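Local atomic coordinates of esterase (Xanthomonas oryzae pv. oryzae, PDB entry 3H2G), a protein that is an esterase that degrades rice cell walls and serves Xanthomonas oryzae in virulence. Residues A[319-330]-A[344-354]; A[19-27]-A[37-45]. All coordinates share one frame; numbering follows the deposited sequence.

Contact 1 of 2, residues A[319-330]-A[344-354]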
loop_
_atom_site.group_PDB
_atom_site.type_symbol
_atom_site.label_atom_id
_atom_site.label_comp_id
_atom_site.label_asym_id
_atom_site.label_seq_id
_atom_site.Cartn_x
_atom_site.Cartn_y
_atom_site.Cartn_z
ATOM N N LEU A 319 9.771 -5.914 -7.522
ATOM C CA LEU A 319 9.686 -4.663 -8.277
ATOM C C LEU A 319 11.090 -4.094 -8.440
ATOM O O LEU A 319 11.324 -2.907 -8.217
ATOM C CB LEU A 319 8.797 -3.668 -7.527
ATOM C CG LEU A 319 7.315 -4.049 -7.491
ATOM C CD1 LEU A 319 6.557 -3.166 -6.505
ATOM C CD2 LEU A 319 6.740 -3.913 -8.897
ATOM N N LEU A 320 12.015 -4.950 -8.862
ATOM C CA LEU A 320 13.411 -4.560 -9.003
ATOM C C LEU A 320 13.963 -4.428 -10.421
ATOM O O LEU A 320 14.757 -3.526 -10.701
ATOM C CB LEU A 320 14.286 -5.566 -8.242
ATOM C CG LEU A 320 13.912 -5.872 -6.790
ATOM C CD1 LEU A 320 14.753 -7.041 -6.275
ATOM C CD2 LEU A 320 14.129 -4.629 -5.930
ATOM N N GLU A 321 13.547 -5.323 -11.310
ATOM C CA GLU A 321 14.068 -5.336 -12.674
ATOM C C GLU A 321 13.455 -4.384 -13.693
ATOM O O GLU A 321 12.785 -4.809 -14.635
ATOM C CB GLU A 321 14.024 -6.763 -13.218
ATOM C CG GLU A 321 14.768 -7.755 -12.341
ATOM C CD GLU A 321 14.793 -9.150 -12.931
ATOM O OE1 GLU A 321 13.710 -9.671 -13.274
ATOM O OE2 GLU A 321 15.896 -9.725 -13.045
ATOM N N TRP A 322 13.701 -3.094 -13.502
ATOM C CA TRP A 322 13.215 -2.078 -14.421
ATOM C C TRP A 322 13.959 -0.774 -14.173
ATOM O O TRP A 322 14.722 -0.660 -13.211
ATOM C CB TRP A 322 11.700 -1.879 -14.285
ATOM C CG TRP A 322 11.221 -1.450 -12.935
ATOM C CD1 TRP A 322 11.309 -2.153 -11.764
ATOM C CD2 TRP A 322 10.542 -0.229 -12.622
ATOM N NE1 TRP A 322 10.724 -1.441 -10.741
ATOM C CE2 TRP A 322 10.246 -0.258 -11.240
ATOM C CE3 TRP A 322 10.154 0.887 -13.376
ATOM C CZ2 TRP A 322 9.580 0.789 -10.595
ATOM C CZ3 TRP A 322 9.488 1.933 -12.730
ATOM C CH2 TRP A 322 9.209 1.874 -11.355
ATOM N N ALA A 323 13.753 0.197 -15.053
ATOM C CA ALA A 323 14.424 1.484 -14.941
ATOM C C ALA A 323 13.409 2.610 -14.772
ATOM O O ALA A 323 12.797 3.055 -15.743
ATOM C CB ALA A 323 15.284 1.724 -16.187
ATOM N N PRO A 324 13.214 3.082 -13.527
ATOM C CA PRO A 324 12.263 4.162 -13.240
ATOM C C PRO A 324 12.636 5.449 -13.970
ATOM O O PRO A 324 13.800 5.858 -13.969
ATOM C CB PRO A 324 12.351 4.306 -11.720
ATOM C CG PRO A 324 12.744 2.922 -11.266
ATOM C CD PRO A 324 13.799 2.557 -12.281
ATOM N N GLN A 325 11.643 6.078 -14.595
ATOM C CA GLN A 325 11.857 7.310 -15.346
ATOM C C GLN A 325 11.387 8.541 -14.569
ATOM O O GLN A 325 11.861 9.655 -14.796
ATOM C CB GLN A 325 11.109 7.240 -16.682
ATOM C CG GLN A 325 11.380 8.411 -17.614
ATOM C CD GLN A 325 12.626 8.214 -18.469
ATOM O OE1 GLN A 325 13.437 7.319 -18.218
ATOM N NE2 GLN A 325 12.785 9.062 -19.483
ATOM N N THR A 326 10.450 8.329 -13.654
ATOM C CA THR A 326 9.892 9.410 -12.844
ATOM C C THR A 326 10.741 9.730 -11.616
ATOM O O THR A 326 11.287 8.825 -10.981
ATOM C CB THR A 326 8.481 9.030 -12.338
ATOM O OG1 THR A 326 7.636 8.731 -13.454
ATOM C CG2 THR A 326 7.867 10.173 -11.530
ATOM N N PRO A 327 10.882 11.025 -11.274
ATOM C CA PRO A 327 11.675 11.358 -10.087
ATOM C C PRO A 327 11.036 10.577 -8.938
ATOM O O PRO A 327 9.836 10.701 -8.686
ATOM C CB PRO A 327 11.475 12.861 -9.957
ATOM C CG PRO A 327 11.431 13.297 -11.394
ATOM C CD PRO A 327 10.524 12.241 -12.026
ATOM N N THR A 328 11.834 9.770 -8.254
ATOM C CA THR A 328 11.310 8.934 -7.184
ATOM C C THR A 328 12.088 9.065 -5.885
ATOM O O THR A 328 13.306 9.228 -5.892
ATOM C CB THR A 328 11.328 7.454 -7.627
ATOM O OG1 THR A 328 10.666 7.334 -8.891
ATOM C CG2 THR A 328 10.623 6.565 -6.610
ATOM N N LEU A 329 11.368 8.994 -4.770
ATOM C CA LEU A 329 11.984 9.081 -3.456
ATOM C C LEU A 329 11.446 7.964 -2.574
ATOM O O LEU A 329 10.277 7.968 -2.190
ATOM C CB LEU A 329 11.691 10.437 -2.804
ATOM C CG LEU A 329 12.297 10.645 -1.408
ATOM C CD1 LEU A 329 13.807 10.405 -1.453
ATOM C CD2 LEU A 329 11.993 12.058 -0.927
ATOM N N LEU A 330 12.300 6.994 -2.274
ATOM C CA LEU A 330 11.907 5.879 -1.424
ATOM C C LEU A 330 12.162 6.291 0.019
ATOM O O LEU A 330 13.264 6.712 0.363
ATOM C CB LEU A 330 12.729 4.636 -1.774
ATOM C CG LEU A 330 12.705 4.197 -3.242
ATOM C CD1 LEU A 330 13.527 2.930 -3.404
ATOM C CD2 LEU A 330 11.271 3.958 -3.692
ATOM N N ALA A 344 14.694 -0.736 -0.056
ATOM C CA ALA A 344 14.931 0.477 -0.835
ATOM C C ALA A 344 16.352 0.494 -1.392
ATOM O O ALA A 344 16.577 0.887 -2.538
ATOM C CB ALA A 344 14.694 1.707 0.034
ATOM N N GLN A 345 17.309 0.066 -0.574
ATOM C CA GLN A 345 18.709 0.026 -0.983
ATOM C C GLN A 345 18.898 -0.945 -2.141
ATOM O O GLN A 345 19.596 -0.643 -3.112
ATOM C CB GLN A 345 19.587 -0.385 0.206
ATOM C CG GLN A 345 19.671 0.689 1.288
ATOM C CD GLN A 345 20.140 0.158 2.630
ATOM O OE1 GLN A 345 20.507 0.930 3.519
ATOM N NE2 GLN A 345 20.115 -1.158 2.794
ATOM N N THR A 346 18.266 -2.110 -2.034
ATOM C CA THR A 346 18.342 -3.129 -3.073
ATOM C C THR A 346 17.694 -2.603 -4.354
ATOM O O THR A 346 18.231 -2.761 -5.447
ATOM C CB THR A 346 17.605 -4.421 -2.642
ATOM O OG1 THR A 346 18.266 -4.991 -1.505
ATOM C CG2 THR A 346 17.588 -5.437 -3.780
ATOM N N ALA A 347 16.533 -1.975 -4.211
ATOM C CA ALA A 347 15.824 -1.434 -5.364
ATOM C C ALA A 347 16.681 -0.417 -6.116
ATOM O O ALA A 347 16.858 -0.517 -7.329
ATOM C CB ALA A 347 14.517 -0.790 -4.918
ATOM N N ILE A 348 17.217 0.556 -5.388
ATOM C CA ILE A 348 18.041 1.594 -5.999
ATOM C C ILE A 348 19.271 1.025 -6.698
ATOM O O ILE A 348 19.628 1.465 -7.789
ATOM C CB ILE A 348 18.452 2.656 -4.950
ATOM C CG1 ILE A 348 17.217 3.479 -4.567
ATOM C CG2 ILE A 348 19.533 3.580 -5.514
ATOM C CD1 ILE A 348 17.447 4.477 -3.450
ATOM N N ALA A 349 19.912 0.038 -6.086
ATOM C CA ALA A 349 21.082 -0.565 -6.709
ATOM C C ALA A 349 20.660 -1.194 -8.037
ATOM O O ALA A 349 21.351 -1.055 -9.048
ATOM C CB ALA A 349 21.686 -1.622 -5.788
ATOM N N SER A 350 19.516 -1.874 -8.034
ATOM C CA SER A 350 19.006 -2.523 -9.240
ATOM C C SER A 350 18.621 -1.511 -10.315
ATOM O O SER A 350 18.841 -1.747 -11.505
ATOM C CB SER A 350 17.790 -3.392 -8.905
ATOM O OG SER A 350 18.133 -4.405 -7.972
ATOM N N PHE A 351 18.039 -0.391 -9.896
ATOM C CA PHE A 351 17.631 0.645 -10.840
ATOM C C PHE A 351 18.847 1.286 -11.501
ATOM O O PHE A 351 18.869 1.497 -12.715
ATOM C CB PHE A 351 16.812 1.732 -10.135
ATOM C CG PHE A 351 15.540 1.230 -9.500
ATOM C CD1 PHE A 351 14.880 0.114 -10.008
ATOM C CD2 PHE A 351 14.986 1.899 -8.414
ATOM C CE1 PHE A 351 13.681 -0.328 -9.441
ATOM C CE2 PHE A 351 13.789 1.468 -7.839
ATOM C CZ PHE A 351 13.136 0.351 -8.356
ATOM N N GLN A 352 19.857 1.600 -10.697
ATOM C CA GLN A 352 21.069 2.223 -11.215
ATOM C C GLN A 352 21.775 1.300 -12.202
ATOM O O GLN A 352 22.304 1.752 -13.218
ATOM C CB GLN A 352 22.003 2.594 -10.056
ATOM C CG GLN A 352 21.336 3.510 -9.030
ATOM C CD GLN A 352 22.249 3.890 -7.877
ATOM O OE1 GLN A 352 22.979 3.055 -7.346
ATOM N NE2 GLN A 352 22.195 5.152 -7.472
ATOM N N GLN A 353 21.772 0.004 -11.910
ATOM C CA GLN A 353 22.407 -0.965 -12.791
ATOM C C GLN A 353 21.685 -0.982 -14.135
ATOM O O GLN A 353 22.286 -1.281 -15.170
ATOM C CB GLN A 353 22.366 -2.361 -12.166
ATOM C CG GLN A 353 23.071 -3.436 -12.983
ATOM C CD GLN A 353 24.556 -3.160 -13.157
ATOM O OE1 GLN A 353 25.287 -2.998 -12.181
ATOM N NE2 GLN A 353 25.008 -3.110 -14.405
ATOM N N ARG A 354 20.396 -0.656 -14.119
ATOM C CA ARG A 354 19.613 -0.643 -15.346
ATOM C C ARG A 354 19.573 0.723 -16.024
ATOM O O ARG A 354 18.750 0.965 -16.908
ATOM C CB ARG A 354 18.198 -1.164 -15.076
ATOM C CG ARG A 354 18.118 -2.689 -15.084
ATOM C CD ARG A 354 16.777 -3.214 -14.598
ATOM N NE ARG A 354 16.681 -4.665 -14.750
ATOM C CZ ARG A 354 16.385 -5.284 -15.889
ATOM N NH1 ARG A 354 16.147 -4.583 -16.988
ATOM N NH2 ARG A 354 16.336 -6.609 -15.933
#

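Contact 2 of 2, residues A[19-27]-A[37-45]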
loop_
_atom_site.group_PDB
_atom_site.type_symbol
_atom_site.label_atom_id
_atom_site.label_comp_id
_atom_site.label_asym_id
_atom_site.label_seq_id
_atom_site.Cartn_x
_atom_site.Cartn_y
_atom_site.Cartn_z
ATOM N N ASP A 19 -9.247 25.230 9.677
ATOM C CA ASP A 19 -8.910 25.450 11.085
ATOM C C ASP A 19 -8.963 24.176 11.922
ATOM O O ASP A 19 -8.121 23.969 12.798
ATOM C CB ASP A 19 -9.830 26.505 11.712
ATOM C CG ASP A 19 -9.597 27.896 11.149
ATOM O OD1 ASP A 19 -8.470 28.177 10.689
ATOM O OD2 ASP A 19 -10.543 28.714 11.182
ATOM N N ALA A 20 -9.957 23.332 11.666
ATOM C CA ALA A 20 -10.089 22.078 12.401
ATOM C C ALA A 20 -8.853 21.221 12.135
ATOM O O ALA A 20 -8.318 20.579 13.040
ATOM C CB ALA A 20 -11.348 21.338 11.958
ATOM N N ILE A 21 -8.397 21.217 10.887
ATOM C CA ILE A 21 -7.219 20.444 10.516
ATOM C C ILE A 21 -5.969 21.032 11.177
ATOM O O ILE A 21 -5.133 20.294 11.694
ATOM C CB ILE A 21 -7.053 20.402 8.975
ATOM C CG1 ILE A 21 -8.241 19.647 8.361
ATOM C CG2 ILE A 21 -5.737 19.719 8.601
ATOM C CD1 ILE A 21 -8.275 19.639 6.842
ATOM N N SER A 22 -5.848 22.356 11.177
ATOM C CA SER A 22 -4.702 23.007 11.805
ATOM C C SER A 22 -4.669 22.673 13.291
ATOM O O SER A 22 -3.599 22.492 13.874
ATOM C CB SER A 22 -4.775 24.527 11.633
ATOM O OG SER A 22 -4.476 24.908 10.305
ATOM N N ALA A 23 -5.846 22.590 13.902
ATOM C CA ALA A 23 -5.939 22.267 15.321
ATOM C C ALA A 23 -5.381 20.868 15.582
ATOM O O ALA A 23 -4.690 20.645 16.577
ATOM C CB ALA A 23 -7.388 22.357 15.786
ATOM N N MET A 24 -5.673 19.923 14.692
ATOM C CA MET A 24 -5.156 18.570 14.865
ATOM C C MET A 24 -3.639 18.568 14.690
ATOM O O MET A 24 -2.934 17.804 15.347
ATOM C CB MET A 24 -5.798 17.599 13.863
ATOM C CG MET A 24 -7.270 17.298 14.125
ATOM S SD MET A 24 -7.923 15.944 13.102
ATOM C CE MET A 24 -8.334 16.830 11.585
ATOM N N LEU A 25 -3.140 19.429 13.806
ATOM C CA LEU A 25 -1.704 19.524 13.551
ATOM C C LEU A 25 -0.962 20.189 14.709
ATOM O O LEU A 25 0.194 19.868 14.982
ATOM C CB LEU A 25 -1.443 20.318 12.265
ATOM C CG LEU A 25 -1.889 19.690 10.939
ATOM C CD1 LEU A 25 -1.749 20.709 9.819
ATOM C CD2 LEU A 25 -1.056 18.451 10.648
ATOM N N ALA A 26 -1.632 21.116 15.387
ATOM C CA ALA A 26 -1.033 21.834 16.507
ATOM C C ALA A 26 -0.857 20.955 17.744
ATOM O O ALA A 26 -0.123 21.311 18.665
ATOM C CB ALA A 26 -1.876 23.055 16.852
ATOM N N SER A 27 -1.532 19.810 17.764
ATOM C CA SER A 27 -1.436 18.893 18.894
ATOM C C SER A 27 -0.413 17.792 18.624
ATOM O O SER A 27 0.151 17.707 17.530
ATOM C CB SER A 27 -2.800 18.265 19.182
ATOM O OG SER A 27 -3.239 17.478 18.088
ATOM N N PRO A 37 4.708 24.996 14.150
ATOM C CA PRO A 37 3.586 24.079 13.918
ATOM C C PRO A 37 2.944 24.265 12.545
ATOM O O PRO A 37 2.577 25.377 12.162
ATOM C CB PRO A 37 2.634 24.415 15.058
ATOM C CG PRO A 37 3.577 24.744 16.170
ATOM C CD PRO A 37 4.597 25.628 15.477
ATOM N N GLU A 38 2.816 23.163 11.815
ATOM C CA GLU A 38 2.230 23.176 10.479
ATOM C C GLU A 38 0.780 23.637 10.483
ATOM O O GLU A 38 -0.009 23.231 11.334
ATOM C CB GLU A 38 2.302 21.774 9.868
ATOM C CG GLU A 38 3.009 21.711 8.530
ATOM C CD GLU A 38 3.136 20.294 8.017
ATOM O OE1 GLU A 38 2.103 19.698 7.645
ATOM O OE2 GLU A 38 4.270 19.771 7.997
ATOM N N GLN A 39 0.432 24.487 9.524
ATOM C CA GLN A 39 -0.933 24.984 9.415
ATOM C C GLN A 39 -1.542 24.536 8.094
ATOM O O GLN A 39 -0.887 24.577 7.052
ATOM C CB GLN A 39 -0.958 26.511 9.502
ATOM C CG GLN A 39 -0.541 27.064 10.856
ATOM C CD GLN A 39 -0.635 28.575 10.918
ATOM O OE1 GLN A 39 -1.695 29.152 10.675
ATOM N NE2 GLN A 39 0.476 29.224 11.242
ATOM N N ALA A 40 -2.794 24.097 8.142
ATOM C CA ALA A 40 -3.480 23.652 6.936
ATOM C C ALA A 40 -3.779 24.863 6.071
ATOM O O ALA A 40 -3.907 25.979 6.575
ATOM C CB ALA A 40 -4.783 22.941 7.302
ATOM N N LYS A 41 -3.874 24.655 4.763
ATOM C CA LYS A 41 -4.192 25.764 3.876
ATOM C C LYS A 41 -5.520 25.518 3.177
ATOM O O LYS A 41 -6.096 26.435 2.597
ATOM C CB LYS A 41 -3.095 25.964 2.826
ATOM C CG LYS A 41 -2.988 24.855 1.799
ATOM C CD LYS A 41 -2.481 25.389 0.460
ATOM C CE LYS A 41 -1.152 26.112 0.605
ATOM N NZ LYS A 41 -0.680 26.654 -0.702
ATOM N N CYS A 42 -6.015 24.285 3.263
ATOM C CA CYS A 42 -7.259 23.906 2.593
ATOM C C CYS A 42 -8.290 23.205 3.466
ATOM O O CYS A 42 -7.945 22.534 4.442
ATOM C CB CYS A 42 -6.943 22.953 1.432
ATOM S SG CYS A 42 -5.628 23.515 0.313
ATOM N N ASN A 43 -9.561 23.365 3.100
ATOM C CA ASN A 43 -10.637 22.652 3.778
ATOM C C ASN A 43 -10.540 21.335 3.000
ATOM O O ASN A 43 -10.004 21.320 1.889
ATOM C CB ASN A 43 -12.015 23.280 3.508
ATOM C CG ASN A 43 -12.139 24.704 4.024
ATOM O OD1 ASN A 43 -11.751 25.012 5.151
ATOM N ND2 ASN A 43 -12.711 25.578 3.199
ATOM N N VAL A 44 -11.041 20.239 3.557
ATOM C CA VAL A 44 -10.961 18.962 2.851
ATOM C C VAL A 44 -12.301 18.243 2.797
ATOM O O VAL A 44 -12.940 18.027 3.824
ATOM C CB VAL A 44 -9.929 18.018 3.513
ATOM C CG1 VAL A 44 -9.888 16.687 2.772
ATOM C CG2 VAL A 44 -8.553 18.667 3.510
ATOM N N ARG A 45 -12.716 17.875 1.590
ATOM C CA ARG A 45 -13.974 17.162 1.402
ATOM C C ARG A 45 -13.664 15.684 1.210
ATOM O O ARG A 45 -12.743 15.328 0.471
ATOM C CB ARG A 45 -14.711 17.696 0.171
ATOM C CG ARG A 45 -16.129 17.163 0.023
ATOM C CD ARG A 45 -16.795 17.716 -1.226
ATOM N NE ARG A 45 -18.233 17.471 -1.228
ATOM C CZ ARG A 45 -19.021 17.654 -2.283
ATOM N NH1 ARG A 45 -18.507 18.082 -3.429
ATOM N NH2 ARG A 45 -20.322 17.410 -2.190
HETATM O O HOH W 1 -1.384 24.102 13.278
#

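Contact 1 of 2, residues A[319-330]-A[344-354]
Phe-351 fills the tight part of this contact, with Pro-324 over one face of its ring. Pro-324 CG sits 3.5 Å above the ring centre, only 4° off the normal, which makes a CH-pi contact. The rim of the same ring meets Trp-322 in a T-shaped stack. The Phe-351 edge points at the indole face, with the planes 72° apart and Phe-351 CE1 3.4 Å from Trp-322 NE1. Trp-322 NE1 gives a hydrogen bond to Leu-319 O at 3.0 Å, which helps fix the turn of the indole. The oxygen lies near the indole plane, while NE1 stands above the carbonyl plane. Trp-322 O is buried here without a partner in the model. Toward the N-terminal end of the helix, Leu-330 CD1 lies against Ala-344, Ala-347 and Ile-348. Leu-320 CD2 lies 3.7 Å from Ala-347 CA.

The C-terminal end of the helix, at Arg-354, is looser and more exposed. Arg-354 runs extended from CG to NE and lays one guanidinium face over Glu-321 C. Its NH2 is 4.3 Å from Glu-321 OE2, too far for a salt bridge.

Strand 328-332, helix 342-353 and strand 359-363 form a beta-alpha-beta crossover, consistent with an alpha/beta-hydrolase fold.

Contact 2 of 2, residues A[19-27]-A[37-45]
Ile-21 packs its CG2 branch against the methyl of Ala-40, CG2 to CB 3.6 Å. Its other branch ends in CD1, and the Ile-21 and Val-44 side chains cross at about a right angle. Ile-21 CD1 and Val-44 CG2 are 3.5 Å apart, closer than usual for two methyls. Because CG2 is anti to the backbone N while CG1 is anti to the carbonyl carbon (chi1 -65°), the two branches can reach different residues of 37-45. Cys-42 O is buried near CD1 and has no partner in the model.

The next residue adds a polar grip. Ser-22 OG accepts a hydrogen bond from Ala-40 N at 2.9 Å, with an angle of 150° at the hydrogen. A water joins two carbonyls, Ser-22 O and Glu-38 O. Its distance to Glu-38 O is unusually short, so that leg is less certain. Glu-38 O also faces Leu-25, 3.4 Å from its CB. The Glu-38 carboxylate turns to Arg-389 and Arg-112 in salt bridges.

Helix 108-114 touches Ile-21, Leu-25 and Val-44. Cys-42 is disulfide-bonded to Cys-75. Helix 18-26, which follows strand 7-16, packs on the loop entering strand 43-54 and on the start of that strand, beside helix 108-114.

Both contacts are partly buried and pack a helix against a segment that leads into a strand of the same mixed sheet. Their centres are 35 Å apart, and they do not touch. Contact 1 lies near one border of the sheet, where the outermost strand is 359-363. Its centre is about 18 Å from the chain centre. Contact 2 lies by the other border, at strand 7-16, and is farther out, at about 25 Å. In contact 1 aromatic rings, a proline and leucines pack, Arg-354 lies at the exposed end, and no hydrogen bond crosses. Contact 2 has aliphatic side chains, one direct hydrogen bond and a bridging water. A disulfide ties the loop before its strand to Cys-75.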